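Side-chain contacts in purine phosphoribosyltransferase (PDB 1VDM), which probably transfers a phosphoribosyl group to or from a purine base, as a glycosyltransferase of the type I phosphoribosyltransferase family: residues H46-G49 with D50-L53; E100-I103 with E104-K108; L119-K122 with P123-V127. One frame throughout, in Å; residues are numbered along the deposited sequence.

Interaction 1: residues H46-G49 with D50-L53; sequences HILG and DIPL
I51 meets L48 across the turn through both of its branches. Its CB carries CG2, which sits against two carbonyls, 3.3 Å from L48 O and 3.9 Å from G49 O. The other branch starts at CG1, flanked by both backbone arms (chi1 59°), and extends to CD1. I51 CD1 is 4.1 Å from L48 CD1 and equally close to L48 CB. The same isoleucine also touches I30 on strand 29-33. The turn carries the chain from the end of helix 38-47 into strand 53-61, a helix-to-strand connection of the alpha/beta fold. G49 N donates to H46 O at 3.2 Å as the helix ends. G49 and D50 both take positive phi. At these angles a CB on G49 would collide with L48 O, which favours glycine. An alanine in place of I51 would lose the CD1 contact and is likely to leave the L48 methyl without its apolar mate in this turn. D50 OD2 stands 3.5 Å from H46 ND1. The carboxylate and imidazole planes are 76° apart. R35 of the second subunit makes a long, weak ion pair with D50 OD2.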
loop_
_atom_site.group_PDB
_atom_site.type_symbol
_atom_site.label_atom_id
_atom_site.label_comp_id
_atom_site.label_asym_id
_atom_site.label_seq_id
_atom_site.Cartn_x
_atom_site.Cartn_y
_atom_site.Cartn_z
ATOM N N HIS G 46 0.813 -29.488 2.824
ATOM C CA HIS G 46 1.218 -28.276 3.528
ATOM C C HIS G 46 0.985 -28.403 5.036
ATOM O O HIS G 46 1.908 -28.223 5.825
ATOM C CB HIS G 46 0.433 -27.067 2.993
ATOM C CG HIS G 46 0.876 -26.600 1.640
ATOM N ND1 HIS G 46 2.015 -25.849 1.447
ATOM C CD2 HIS G 46 0.331 -26.776 0.412
ATOM C CE1 HIS G 46 2.152 -25.581 0.160
ATOM N NE2 HIS G 46 1.144 -26.131 -0.490
ATOM N N ILE G 47 -0.249 -28.727 5.425
ATOM C CA ILE G 47 -0.632 -28.867 6.829
ATOM C C ILE G 47 0.184 -29.876 7.639
ATOM O O ILE G 47 0.297 -29.747 8.855
ATOM C CB ILE G 47 -2.116 -29.261 6.970
ATOM C CG1 ILE G 47 -2.999 -28.275 6.210
ATOM C CG2 ILE G 47 -2.516 -29.259 8.437
ATOM C CD1 ILE G 47 -4.481 -28.566 6.337
ATOM N N LEU G 48 0.750 -30.877 6.979
ATOM C CA LEU G 48 1.522 -31.886 7.690
ATOM C C LEU G 48 3.042 -31.717 7.609
ATOM O O LEU G 48 3.784 -32.699 7.702
ATOM C CB LEU G 48 1.136 -33.279 7.187
ATOM C CG LEU G 48 -0.307 -33.723 7.441
ATOM C CD1 LEU G 48 -0.530 -35.072 6.786
ATOM C CD2 LEU G 48 -0.582 -33.805 8.935
ATOM N N GLY G 49 3.508 -30.482 7.433
ATOM C CA GLY G 49 4.938 -30.243 7.364
ATOM C C GLY G 49 5.576 -30.473 6.004
ATOM O O GLY G 49 6.610 -31.133 5.896
ATOM N N ASP G 50 4.964 -29.913 4.967
ATOM C CA ASP G 50 5.459 -30.047 3.601
ATOM C C ASP G 50 6.048 -31.411 3.270
ATOM O O ASP G 50 7.157 -31.496 2.742
ATOM C CB ASP G 50 6.501 -28.964 3.295
ATOM C CG ASP G 50 5.875 -27.600 3.036
ATOM O OD1 ASP G 50 6.628 -26.652 2.710
ATOM O OD2 ASP G 50 4.635 -27.472 3.155
ATOM N N ILE G 51 5.316 -32.477 3.580
ATOM C CA ILE G 51 5.792 -33.817 3.267
ATOM C C ILE G 51 5.582 -34.015 1.768
ATOM O O ILE G 51 4.583 -33.562 1.207
ATOM C CB ILE G 51 5.018 -34.903 4.044
ATOM C CG1 ILE G 51 3.532 -34.821 3.706
ATOM C CG2 ILE G 51 5.254 -34.745 5.551
ATOM C CD1 ILE G 51 2.707 -35.865 4.401
ATOM N N PRO G 52 6.519 -34.701 1.102
ATOM C CA PRO G 52 6.457 -34.960 -0.340
ATOM C C PRO G 52 5.093 -35.398 -0.888
ATOM O O PRO G 52 4.381 -36.187 -0.269
ATOM C CB PRO G 52 7.550 -36.012 -0.545
ATOM C CG PRO G 52 7.596 -36.718 0.782
ATOM C CD PRO G 52 7.531 -35.560 1.738
ATOM N N LEU G 53 4.740 -34.873 -2.058
ATOM C CA LEU G 53 3.474 -35.195 -2.697
ATOM C C LEU G 53 3.670 -35.880 -4.045
ATOM O O LEU G 53 4.347 -35.354 -4.931
ATOM C CB LEU G 53 2.644 -33.928 -2.909
ATOM C CG LEU G 53 1.316 -34.137 -3.642
ATOM C CD1 LEU G 53 0.378 -34.949 -2.764
ATOM C CD2 LEU G 53 0.690 -32.803 -3.978
#

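Interaction 2: residues E100-I103 with E104-K108; sequences EVVI and EEVKK
I103 and K107 lie side by side, one helical turn apart and pointing the same way. I103 CG2 touches K107 CE at 3.8 Å, so the lysine's aliphatic part is what meets the isoleucine. The two side chains lie over strand 113-118, on I116 and I114 respectively. V102 and V106 also stand one turn apart, with V102 CG1 4.1 Å from V106 CG2. Both valines are buried.

The backbone donors are satisfied along the helix, but unevenly. E104 N divides its hydrogen between E100 O and V101 O, and both bonds are weak. E105 N has a firmer bond to V101 O at 3.3 Å and a weak one to V102 O. V106 N donates to V102 O at 3.1 Å, with an N-H...O angle of 142°. K107 N reaches I103 O only weakly, and K108 N donates to E104 O at 3.2 Å. V101 O and V102 O therefore each accept from two amides, in a mixture of i+3 and i+4 bonds.

Two side-chain charges are matched within 104-108. K108 NZ forms a salt bridge of 3.1 Å with E105 OE2, on the syn side but 22° out of the carboxylate plane. E105 is bent at chi2 (-57°). Its CG passes 3.4 Å from V101 O, and its carboxylate leads outward from the helix to K108 NZ. E100 finds its polar partner elsewhere: its OE1 is hydrogen-bonded to S126 OG.

Toward the sheet, V102 and V106 rest on strand 85-90, V102 also on strand 53-61 and V106 also on strand 113-118. A helix laid on a mostly parallel sheet in this way, its first turn overlapping the end of a sequence that resembles the phosphoribosyl pyrophosphate motif, is typical of the type I phosphoribosyltransferase fold.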
loop_
_atom_site.group_PDB
_atom_site.type_symbol
_atom_site.label_atom_id
_atom_site.label_comp_id
_atom_site.label_asym_id
_atom_site.label_seq_id
_atom_site.Cartn_x
_atom_site.Cartn_y
_atom_site.Cartn_z
ATOM N N GLU G 100 -8.715 -49.082 -5.473
ATOM C CA GLU G 100 -8.085 -50.398 -5.547
ATOM C C GLU G 100 -6.915 -50.399 -6.527
ATOM O O GLU G 100 -5.878 -51.009 -6.263
ATOM C CB GLU G 100 -9.110 -51.472 -5.930
ATOM C CG GLU G 100 -10.043 -51.823 -4.780
ATOM C CD GLU G 100 -10.973 -52.983 -5.087
ATOM O OE1 GLU G 100 -11.780 -53.339 -4.194
ATOM O OE2 GLU G 100 -10.900 -53.537 -6.209
ATOM N N VAL G 101 -7.071 -49.712 -7.652
ATOM C CA VAL G 101 -5.994 -49.641 -8.629
ATOM C C VAL G 101 -4.791 -48.923 -8.013
ATOM O O VAL G 101 -3.643 -49.322 -8.211
ATOM C CB VAL G 101 -6.425 -48.870 -9.883
ATOM C CG1 VAL G 101 -5.279 -48.820 -10.881
ATOM C CG2 VAL G 101 -7.641 -49.529 -10.506
ATOM N N VAL G 102 -5.066 -47.857 -7.262
ATOM C CA VAL G 102 -4.010 -47.075 -6.619
ATOM C C VAL G 102 -3.312 -47.841 -5.496
ATOM O O VAL G 102 -2.114 -47.674 -5.289
ATOM C CB VAL G 102 -4.565 -45.741 -6.056
ATOM C CG1 VAL G 102 -3.469 -44.968 -5.362
ATOM C CG2 VAL G 102 -5.144 -44.917 -7.177
ATOM N N ILE G 103 -4.049 -48.675 -4.772
ATOM C CA ILE G 103 -3.443 -49.439 -3.691
ATOM C C ILE G 103 -2.492 -50.484 -4.257
ATOM O O ILE G 103 -1.585 -50.946 -3.571
ATOM C CB ILE G 103 -4.507 -50.134 -2.823
ATOM C CG1 ILE G 103 -5.421 -49.080 -2.198
ATOM C CG2 ILE G 103 -3.842 -50.949 -1.727
ATOM C CD1 ILE G 103 -6.514 -49.654 -1.335
ATOM N N GLU G 104 -2.693 -50.847 -5.520
ATOM C CA GLU G 104 -1.841 -51.837 -6.173
ATOM C C GLU G 104 -0.561 -51.210 -6.716
ATOM O O GLU G 104 0.465 -51.877 -6.835
ATOM C CB GLU G 104 -2.601 -52.534 -7.307
ATOM C CG GLU G 104 -3.519 -53.651 -6.839
ATOM C CD GLU G 104 -2.754 -54.895 -6.405
ATOM O OE1 GLU G 104 -3.376 -55.795 -5.796
ATOM O OE2 GLU G 104 -1.535 -54.978 -6.682
ATOM N N GLU G 105 -0.626 -49.932 -7.063
ATOM C CA GLU G 105 0.552 -49.245 -7.569
ATOM C C GLU G 105 1.444 -48.859 -6.386
ATOM O O GLU G 105 2.665 -48.733 -6.520
ATOM C CB GLU G 105 0.137 -47.998 -8.356
ATOM C CG GLU G 105 -0.694 -48.300 -9.595
ATOM C CD GLU G 105 0.014 -49.240 -10.553
ATOM O OE1 GLU G 105 1.124 -48.894 -11.017
ATOM O OE2 GLU G 105 -0.538 -50.325 -10.841
ATOM N N VAL G 106 0.821 -48.690 -5.223
ATOM C CA VAL G 106 1.538 -48.330 -4.011
ATOM C C VAL G 106 2.249 -49.536 -3.407
ATOM O O VAL G 106 3.273 -49.391 -2.743
ATOM C CB VAL G 106 0.589 -47.732 -2.967
ATOM C CG1 VAL G 106 1.354 -47.383 -1.711
ATOM C CG2 VAL G 106 -0.075 -46.497 -3.535
ATOM N N LYS G 107 1.704 -50.728 -3.632
ATOM C CA LYS G 107 2.328 -51.939 -3.115
ATOM C C LYS G 107 3.469 -52.358 -4.033
ATOM O O LYS G 107 4.481 -52.880 -3.571
ATOM C CB LYS G 107 1.309 -53.074 -3.007
ATOM C CG LYS G 107 0.254 -52.861 -1.937
ATOM C CD LYS G 107 -0.590 -54.106 -1.734
ATOM C CE LYS G 107 -1.612 -53.888 -0.631
ATOM N NZ LYS G 107 -2.395 -55.117 -0.315
ATOM N N LYS G 108 3.303 -52.121 -5.333
ATOM C CA LYS G 108 4.331 -52.472 -6.309
ATOM C C LYS G 108 5.604 -51.690 -6.029
ATOM O O LYS G 108 6.687 -52.072 -6.480
ATOM C CB LYS G 108 3.873 -52.156 -7.735
ATOM C CG LYS G 108 2.772 -53.043 -8.295
ATOM C CD LYS G 108 2.481 -52.625 -9.731
ATOM C CE LYS G 108 1.331 -53.398 -10.350
ATOM N NZ LYS G 108 1.011 -52.859 -11.708
#

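Interaction 3: residues L119-K122 with P123-V127; sequences LAMK and PWTSV
K122 and W124 lie side by side, and their polar ends go to the two oxygens of one carboxylate: K122 NZ forms a salt bridge with D94 OD1, and W124 NE1 donates a hydrogen bond to D94 OD2. Nearer the backbone, K122 CB makes a CH-pi contact over one face of the indole, offset toward the rim and 4.2 Å from the centroid of the W124 five-membered ring. Further out, K122 CD is 3.9 Å from W124 CZ2. With chi1 at 50°, W124 sets its indole beside the lysine. A type I beta turn from K122 to T125 brings the two together. T125 N closes it with a bond of 3.0 Å to K122 O, nearly straight at 160°, although the donor lies 36° out of the carbonyl plane. An ST turn follows, in which V127 N donates at 3.1 Å to T125 OG1, an oxygen also hydrogen-bonded to S93 OG. M121 SD touches T125 CG2 at 4.1 Å, the two side chains crossing at about a right angle. The turn leaves strand 120-121, which runs between strands 92-93 and 134-135; P123 rests on R135 of the latter, and V127 reaches L99 and E100 of helix 97-107.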
loop_
_atom_site.group_PDB
_atom_site.type_symbol
_atom_site.label_atom_id
_atom_site.label_comp_id
_atom_site.label_asym_id
_atom_site.label_seq_id
_atom_site.Cartn_x
_atom_site.Cartn_y
_atom_site.Cartn_z
ATOM N N LEU G 119 -12.473 -37.217 1.720
ATOM C CA LEU G 119 -13.378 -36.227 2.266
ATOM C C LEU G 119 -14.695 -36.925 2.599
ATOM O O LEU G 119 -15.292 -36.677 3.650
ATOM C CB LEU G 119 -13.631 -35.126 1.245
ATOM C CG LEU G 119 -12.427 -34.263 0.881
ATOM C CD1 LEU G 119 -12.783 -33.340 -0.290
ATOM C CD2 LEU G 119 -12.010 -33.459 2.116
ATOM N N ALA G 120 -15.135 -37.804 1.698
ATOM C CA ALA G 120 -16.388 -38.529 1.873
ATOM C C ALA G 120 -16.348 -39.928 1.284
ATOM O O ALA G 120 -15.442 -40.279 0.527
ATOM C CB ALA G 120 -17.530 -37.746 1.239
ATOM N N MET G 121 -17.340 -40.730 1.647
ATOM C CA MET G 121 -17.448 -42.090 1.139
ATOM C C MET G 121 -18.912 -42.444 0.967
ATOM O O MET G 121 -19.788 -41.866 1.615
ATOM C CB MET G 121 -16.809 -43.102 2.096
ATOM C CG MET G 121 -17.647 -43.415 3.330
ATOM S SD MET G 121 -17.989 -45.191 3.560
ATOM C CE MET G 121 -19.649 -45.111 4.223
ATOM N N LYS G 122 -19.170 -43.396 0.080
ATOM C CA LYS G 122 -20.527 -43.857 -0.164
ATOM C C LYS G 122 -20.634 -45.285 0.377
ATOM O O LYS G 122 -19.735 -46.105 0.175
ATOM C CB LYS G 122 -20.834 -43.759 -1.657
ATOM C CG LYS G 122 -20.996 -42.305 -2.094
ATOM C CD LYS G 122 -20.994 -42.134 -3.592
ATOM C CE LYS G 122 -21.413 -40.726 -3.971
ATOM N NZ LYS G 122 -21.519 -40.559 -5.443
ATOM N N PRO G 123 -21.731 -45.586 1.094
ATOM C CA PRO G 123 -22.052 -46.873 1.725
ATOM C C PRO G 123 -21.617 -48.169 1.038
ATOM O O PRO G 123 -21.170 -49.109 1.696
ATOM C CB PRO G 123 -23.566 -46.800 1.895
ATOM C CG PRO G 123 -23.797 -45.357 2.159
ATOM C CD PRO G 123 -22.902 -44.688 1.134
ATOM N N TRP G 124 -21.737 -48.220 -0.279
ATOM C CA TRP G 124 -21.406 -49.429 -1.013
ATOM C C TRP G 124 -19.968 -49.636 -1.438
ATOM O O TRP G 124 -19.600 -50.740 -1.841
ATOM C CB TRP G 124 -22.270 -49.502 -2.267
ATOM C CG TRP G 124 -22.257 -48.242 -3.050
ATOM C CD1 TRP G 124 -21.268 -47.802 -3.873
ATOM C CD2 TRP G 124 -23.273 -47.229 -3.058
ATOM N NE1 TRP G 124 -21.600 -46.576 -4.397
ATOM C CE2 TRP G 124 -22.826 -46.200 -3.913
ATOM C CE3 TRP G 124 -24.517 -47.091 -2.425
ATOM C CZ2 TRP G 124 -23.580 -45.044 -4.154
ATOM C CZ3 TRP G 124 -25.266 -45.942 -2.662
ATOM C CH2 TRP G 124 -24.793 -44.933 -3.521
ATOM N N THR G 125 -19.155 -48.589 -1.353
ATOM C CA THR G 125 -17.751 -48.669 -1.756
ATOM C C THR G 125 -17.063 -49.974 -1.339
ATOM O O THR G 125 -17.367 -50.548 -0.294
ATOM C CB THR G 125 -16.953 -47.503 -1.156
ATOM O OG1 THR G 125 -15.607 -47.552 -1.641
ATOM C CG2 THR G 125 -16.933 -47.601 0.357
ATOM N N SER G 126 -16.131 -50.436 -2.165
ATOM C CA SER G 126 -15.395 -51.655 -1.869
ATOM C C SER G 126 -14.108 -51.302 -1.125
ATOM O O SER G 126 -13.310 -52.180 -0.795
ATOM C CB SER G 126 -15.051 -52.399 -3.160
ATOM O OG SER G 126 -14.087 -51.688 -3.918
ATOM N N VAL G 127 -13.907 -50.009 -0.881
ATOM C CA VAL G 127 -12.728 -49.528 -0.166
ATOM C C VAL G 127 -13.107 -48.429 0.816
ATOM O O VAL G 127 -13.138 -47.243 0.466
ATOM C CB VAL G 127 -11.649 -48.973 -1.130
ATOM C CG1 VAL G 127 -10.570 -48.249 -0.341
ATOM C CG2 VAL G 127 -11.020 -50.111 -1.915
#

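How the interactions relate
Interaction 1 is a surface contact, interaction 2 is partly buried and interaction 3 is buried. Interactions 1 and 2 both involve helices that pack on the five-stranded sheet; interaction 3 lies where the chain leaves the short strand 120-121, beyond the corner at L119. Interactions 2 and 3 touch where E100 meets the 123-127 loop, with E100 CG packed on V127 CG2. Interaction 1 touches neither; its centre is about 21 Å from that of interaction 2 and 25 Å from that of interaction 3. The chemistry follows the place. Glycine geometry and apolar touch shape the exposed turn, backbone bonds and valines the helix, and an aromatic face with a shared carboxylate the loop after strand 120-121.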